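Long-range contacts in Maltose/maltodextrin transport permease homologue (Bdellovibrio bacteriovorus HD100, PDB 6FFL), which binds maltotriose and probably takes part in maltose/maltodextrin uptake, this chain being the MalE-type solute-binding domain fused to the MalF permease subunit: residues L157-T162 with K208-E213; K130-L135 with P254-T259. All coordinates share one frame; numbering follows the deposited sequence.

Interaction 1. Residues L157-T162 with K208-E213; sequences LVFNYT and KIIPKE
Y161 reaches across to the 208-213 loop with both its hydroxyl and its ring. OH donates to P211 O at 2.6 Å, in the plane of that carbonyl. The second polar link is the backbone bond from L157 N to I209 O, 3.0 Å long and bent to 139° at the hydrogen. Beside it, the CA-H of I210 points at L157 O, with 3.3 Å between CA and O.

The apolar contacts centre on I210, whose two branches part. CD1 sits over one face of the Y161 ring, 4.0 Å from its centroid and displaced toward the rim, a CH-pi contact. CG1 lies between the backbone N and the carbonyl carbon (chi1 64°), while CG2 packs alongside L157, 3.8 Å from its CG. F159 meets the same CG2 at its ring edge. Farther along, V158 CG1 touches P211 CG at 3.9 Å.

I200 and R204 of helix 191-205 also touch Y161, whereas V158 bonds through its backbone to M230 and I232. These bonds pair strand 157-158 with strand 228-234; it is an outermost strand of the four-stranded mixed sheet, and the helix-connecting loop packs against it, as befits an alpha/beta lobe of a periplasmic binding protein.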
loop_
_atom_site.group_PDB
_atom_site.type_symbol
_atom_site.label_atom_id
_atom_site.label_comp_id
_atom_site.label_asym_id
_atom_site.label_seq_id
_atom_site.Cartn_x
_atom_site.Cartn_y
_atom_site.Cartn_z
ATOM N N LEU A 157 15.601 9.084 9.826
ATOM C CA LEU A 157 14.619 8.187 9.232
ATOM C C LEU A 157 13.221 8.680 9.567
ATOM O O LEU A 157 12.951 9.038 10.714
ATOM C CB LEU A 157 14.794 6.754 9.759
ATOM C CG LEU A 157 13.742 5.717 9.350
ATOM C CD1 LEU A 157 13.760 5.500 7.840
ATOM C CD2 LEU A 157 13.995 4.393 10.081
ATOM N N VAL A 158 12.326 8.668 8.577
ATOM C CA VAL A 158 10.916 8.979 8.807
ATOM C C VAL A 158 10.062 7.911 8.151
ATOM O O VAL A 158 10.405 7.395 7.077
ATOM C CB VAL A 158 10.510 10.372 8.267
ATOM C CG1 VAL A 158 11.257 11.492 9.020
ATOM C CG2 VAL A 158 10.754 10.466 6.752
ATOM N N PHE A 159 8.943 7.594 8.791
ATOM C CA PHE A 159 7.891 6.817 8.144
ATOM C C PHE A 159 6.657 6.840 9.032
ATOM O O PHE A 159 6.696 7.256 10.196
ATOM C CB PHE A 159 8.325 5.380 7.782
ATOM C CG PHE A 159 8.639 4.454 8.942
ATOM C CD1 PHE A 159 9.702 4.693 9.804
ATOM C CD2 PHE A 159 7.934 3.255 9.076
ATOM C CE1 PHE A 159 10.008 3.799 10.821
ATOM C CE2 PHE A 159 8.227 2.347 10.087
ATOM C CZ PHE A 159 9.273 2.616 10.969
ATOM N N ASN A 160 5.544 6.403 8.442
ATOM C CA ASN A 160 4.241 6.402 9.091
ATOM C C ASN A 160 4.152 5.173 9.994
ATOM O O ASN A 160 3.357 4.260 9.785
ATOM C CB ASN A 160 3.138 6.417 8.037
ATOM C CG ASN A 160 1.762 6.616 8.632
ATOM O OD1 ASN A 160 1.625 7.084 9.766
ATOM N ND2 ASN A 160 0.732 6.250 7.877
ATOM N N TYR A 161 4.988 5.172 11.033
ATOM C CA TYR A 161 5.205 3.958 11.813
ATOM C C TYR A 161 4.053 3.609 12.752
ATOM O O TYR A 161 4.081 2.528 13.356
ATOM C CB TYR A 161 6.517 4.075 12.598
ATOM C CG TYR A 161 6.582 5.221 13.589
ATOM C CD1 TYR A 161 5.951 5.142 14.826
ATOM C CD2 TYR A 161 7.314 6.367 13.304
ATOM C CE1 TYR A 161 6.028 6.177 15.734
ATOM C CE2 TYR A 161 7.393 7.409 14.208
ATOM C CZ TYR A 161 6.759 7.312 15.417
ATOM O OH TYR A 161 6.850 8.351 16.317
ATOM N N THR A 162 3.049 4.475 12.901
ATOM C CA THR A 162 1.859 4.097 13.659
ATOM C C THR A 162 0.918 3.202 12.862
ATOM O O THR A 162 0.094 2.487 13.456
ATOM C CB THR A 162 1.065 5.331 14.105
ATOM O OG1 THR A 162 0.638 6.070 12.953
ATOM C CG2 THR A 162 1.893 6.238 15.008
ATOM N N LYS A 208 16.554 7.347 18.880
ATOM C CA LYS A 208 16.046 8.691 18.588
ATOM C C LYS A 208 16.412 9.129 17.172
ATOM O O LYS A 208 16.893 10.242 16.943
ATOM C CB LYS A 208 16.532 9.709 19.625
ATOM C CG LYS A 208 16.377 9.249 21.080
ATOM C CD LYS A 208 17.455 9.899 21.949
ATOM C CE LYS A 208 16.856 10.714 23.067
ATOM N NZ LYS A 208 15.902 9.908 23.866
ATOM N N ILE A 209 16.157 8.244 16.213
ATOM C CA ILE A 209 16.404 8.545 14.808
ATOM C C ILE A 209 15.123 8.751 14.011
ATOM O O ILE A 209 15.209 9.121 12.829
ATOM C CB ILE A 209 17.287 7.468 14.139
ATOM C CG1 ILE A 209 16.547 6.141 13.977
ATOM C CG2 ILE A 209 18.557 7.247 14.954
ATOM C CD1 ILE A 209 17.251 5.210 12.989
ATOM N N ILE A 210 13.946 8.533 14.607
ATOM C CA ILE A 210 12.663 8.832 13.969
ATOM C C ILE A 210 11.910 9.818 14.858
ATOM O O ILE A 210 12.106 9.823 16.082
ATOM C CB ILE A 210 11.824 7.560 13.727
ATOM C CG1 ILE A 210 11.441 6.902 15.056
ATOM C CG2 ILE A 210 12.557 6.574 12.834
ATOM C CD1 ILE A 210 10.557 5.664 14.897
ATOM N N PRO A 211 11.050 10.665 14.299
ATOM C CA PRO A 211 10.364 11.672 15.119
ATOM C C PRO A 211 9.365 11.055 16.089
ATOM O O PRO A 211 8.840 9.962 15.878
ATOM C CB PRO A 211 9.651 12.552 14.086
ATOM C CG PRO A 211 10.313 12.229 12.761
ATOM C CD PRO A 211 10.745 10.806 12.867
ATOM N N LYS A 212 9.097 11.794 17.174
ATOM C CA LYS A 212 8.106 11.334 18.149
ATOM C C LYS A 212 6.697 11.347 17.571
ATOM O O LYS A 212 5.838 10.574 18.015
ATOM C CB LYS A 212 8.163 12.202 19.406
ATOM C CG LYS A 212 9.503 12.180 20.114
ATOM C CD LYS A 212 9.684 10.932 20.968
ATOM C CE LYS A 212 10.752 11.160 22.031
ATOM N NZ LYS A 212 11.009 9.958 22.872
ATOM N N GLU A 213 6.425 12.241 16.624
ATOM C CA GLU A 213 5.144 12.306 15.928
ATOM C C GLU A 213 5.435 12.325 14.438
ATOM O O GLU A 213 6.161 13.200 13.958
ATOM C CB GLU A 213 4.336 13.548 16.324
ATOM C CG GLU A 213 4.391 13.908 17.806
ATOM C CD GLU A 213 3.440 13.078 18.645
ATOM O OE1 GLU A 213 2.611 12.352 18.058
ATOM O OE2 GLU A 213 3.518 13.156 19.890
#

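Interaction 2. Residues K130-L135 with P254-T259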
loop_
_atom_site.group_PDB
_atom_site.type_symbol
_atom_site.label_atom_id
_atom_site.label_comp_id
_atom_site.label_asym_id
_atom_site.label_seq_id
_atom_site.Cartn_x
_atom_site.Cartn_y
_atom_site.Cartn_z
ATOM N N LYS A 130 22.484 -1.867 4.780
ATOM C CA LYS A 130 22.005 -3.201 4.431
ATOM C C LYS A 130 21.440 -3.964 5.623
ATOM O O LYS A 130 20.784 -4.994 5.427
ATOM C CB LYS A 130 23.127 -4.023 3.774
ATOM C CG LYS A 130 24.385 -4.188 4.610
ATOM C CD LYS A 130 25.504 -4.822 3.787
ATOM C CE LYS A 130 26.751 -5.075 4.625
ATOM N NZ LYS A 130 27.643 -3.881 4.647
ATOM N N ASN A 131 21.668 -3.494 6.845
ATOM C CA ASN A 131 21.075 -4.131 8.013
ATOM C C ASN A 131 20.707 -3.073 9.043
ATOM O O ASN A 131 21.060 -1.898 8.921
ATOM C CB ASN A 131 22.011 -5.180 8.633
ATOM C CG ASN A 131 23.338 -4.604 9.044
ATOM O OD1 ASN A 131 23.402 -3.665 9.827
ATOM N ND2 ASN A 131 24.421 -5.195 8.540
ATOM N N SER A 132 20.001 -3.522 10.082
ATOM C CA SER A 132 19.431 -2.599 11.059
ATOM C C SER A 132 20.505 -1.926 11.904
ATOM O O SER A 132 20.328 -0.774 12.330
ATOM C CB SER A 132 18.420 -3.350 11.942
ATOM O OG SER A 132 19.057 -4.367 12.709
ATOM N N GLN A 133 21.623 -2.608 12.166
ATOM C CA GLN A 133 22.688 -1.938 12.902
ATOM C C GLN A 133 23.251 -0.778 12.092
ATOM O O GLN A 133 23.456 0.317 12.627
ATOM C CB GLN A 133 23.788 -2.933 13.289
ATOM C CG GLN A 133 25.057 -2.248 13.798
ATOM C CD GLN A 133 26.132 -3.217 14.267
ATOM O OE1 GLN A 133 25.951 -4.435 14.236
ATOM N NE2 GLN A 133 27.259 -2.671 14.719
ATOM N N GLU A 134 23.483 -0.997 10.795
ATOM C CA GLU A 134 23.912 0.081 9.909
ATOM C C GLU A 134 22.852 1.168 9.812
ATOM O O GLU A 134 23.174 2.362 9.770
ATOM C CB GLU A 134 24.208 -0.468 8.512
ATOM C CG GLU A 134 25.494 -1.271 8.418
ATOM C CD GLU A 134 25.787 -1.735 7.000
ATOM O OE1 GLU A 134 25.062 -1.315 6.066
ATOM O OE2 GLU A 134 26.748 -2.512 6.822
ATOM N N LEU A 135 21.582 0.769 9.736
ATOM C CA LEU A 135 20.503 1.750 9.652
ATOM C C LEU A 135 20.513 2.681 10.856
ATOM O O LEU A 135 20.360 3.903 10.716
ATOM C CB LEU A 135 19.161 1.030 9.537
ATOM C CG LEU A 135 17.910 1.896 9.679
ATOM C CD1 LEU A 135 17.764 2.726 8.431
ATOM C CD2 LEU A 135 16.688 1.002 9.881
ATOM N N PRO A 254 16.158 -2.618 5.635
ATOM C CA PRO A 254 17.372 -3.366 5.992
ATOM C C PRO A 254 17.089 -4.611 6.828
ATOM O O PRO A 254 16.169 -4.651 7.654
ATOM C CB PRO A 254 18.194 -2.341 6.780
ATOM C CG PRO A 254 17.787 -1.033 6.203
ATOM C CD PRO A 254 16.298 -1.176 5.906
ATOM N N MET A 255 17.916 -5.628 6.605
ATOM C CA MET A 255 17.832 -6.878 7.351
ATOM C C MET A 255 17.997 -6.627 8.847
ATOM O O MET A 255 18.820 -5.817 9.278
ATOM C CB MET A 255 18.914 -7.832 6.834
ATOM C CG MET A 255 19.206 -9.068 7.676
ATOM S SD MET A 255 20.672 -9.962 7.063
ATOM C CE MET A 255 20.029 -10.583 5.517
ATOM N N ILE A 256 17.190 -7.314 9.651
ATOM C CA ILE A 256 17.338 -7.185 11.097
ATOM C C ILE A 256 18.610 -7.897 11.534
ATOM O O ILE A 256 18.754 -9.109 11.344
ATOM C CB ILE A 256 16.111 -7.746 11.822
ATOM C CG1 ILE A 256 14.859 -7.031 11.307
ATOM C CG2 ILE A 256 16.301 -7.691 13.348
ATOM C CD1 ILE A 256 14.896 -5.522 11.566
ATOM N N SER A 257 19.539 -7.139 12.133
ATOM C CA SER A 257 20.846 -7.704 12.469
ATOM C C SER A 257 20.725 -8.900 13.409
ATOM O O SER A 257 21.449 -9.891 13.255
ATOM C CB SER A 257 21.731 -6.632 13.106
ATOM O OG SER A 257 22.218 -5.749 12.112
ATOM N N GLU A 258 19.818 -8.827 14.387
ATOM C CA GLU A 258 19.706 -9.869 15.405
ATOM C C GLU A 258 19.173 -11.188 14.859
ATOM O O GLU A 258 19.420 -12.242 15.461
ATOM C CB GLU A 258 18.790 -9.389 16.541
ATOM C CG GLU A 258 19.435 -8.393 17.503
ATOM C CD GLU A 258 19.530 -6.957 16.960
ATOM O OE1 GLU A 258 18.929 -6.636 15.905
ATOM O OE2 GLU A 258 20.207 -6.136 17.623
ATOM N N THR A 259 18.443 -11.160 13.745
ATOM C CA THR A 259 17.783 -12.356 13.240
ATOM C C THR A 259 18.283 -12.802 11.877
ATOM O O THR A 259 18.028 -13.947 11.490
ATOM C CB THR A 259 16.260 -12.134 13.147
ATOM O OG1 THR A 259 15.969 -11.311 12.009
ATOM C CG2 THR A 259 15.731 -11.432 14.419
HETATM O O HOH W 1 19.175 -3.928 15.290
#
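S132 and S257 bring the start of helix 132-142 against the 254-259 loop through two bonds that use the S257 amide and hydroxyl. S257 N donates to S132 OG at 2.9 Å in an almost straight line (177°), and Q133 N donates to S257 OG at 3.2 Å. The S132 hydroxyl lies between its own backbone N and carbonyl carbon (chi1 64°), which turns OG to the S257 amide.

Alongside, N131 and M255 form a single beta bridge. M255 O takes a 2.7 Å bond from S132 N, and M255 N donates to K130 O. Next to the bridge the packing is tight where P254 CB presses on the backbone of N131, 3.5 Å from its C; P254 CG lies more loosely, at van der Waals range, against L135 CB. The CB of I256 points away from 130-135, and its side chain packs on F170 and A173.

The solvent side is looser. K130 and Q133 are exposed; K130 NZ makes a salt bridge with E134 OE2 inside its own segment. A water joins S132 OG to E258 OE1, lying 2.6 Å from OG and donating to the carboxylate. The M255 side chain, whose end leads away from 130-135, comes within about 2 Å (nearest atom) of a bound platinum(II) ion.

N131 is the N-cap, its OD1 accepting from E134 N at 2.8 Å. Together with S257 OG and M255 O, this side chain supplies oxygen acceptors to three successive amides of the first turn, S132, Q133 and E134. The opening N-H groups of the helix are therefore satisfied partly by the chain itself and partly by a loop remote in sequence.

Overall arrangement
Both interactions lie in one lobe, their centres about 17 Å apart, and I209 CD1 packs on L135 O where they meet. Both adjoin the same four-stranded sheet: in interaction 1 a loop packs on its edge strand 157-158, in interaction 2 the loop leaving strand 248-251, outermost on the other side, meets the start of helix 132-142. Interaction 1 is buried and mainly apolar, its loop running between helices 191-205 and 216-224. Interaction 2 is only partly buried and chiefly polar, with serine hydroxyls, backbone amides and a water at a helix start. The more apolar contact is thus the more buried one, and the helix-capping contact the more exposed.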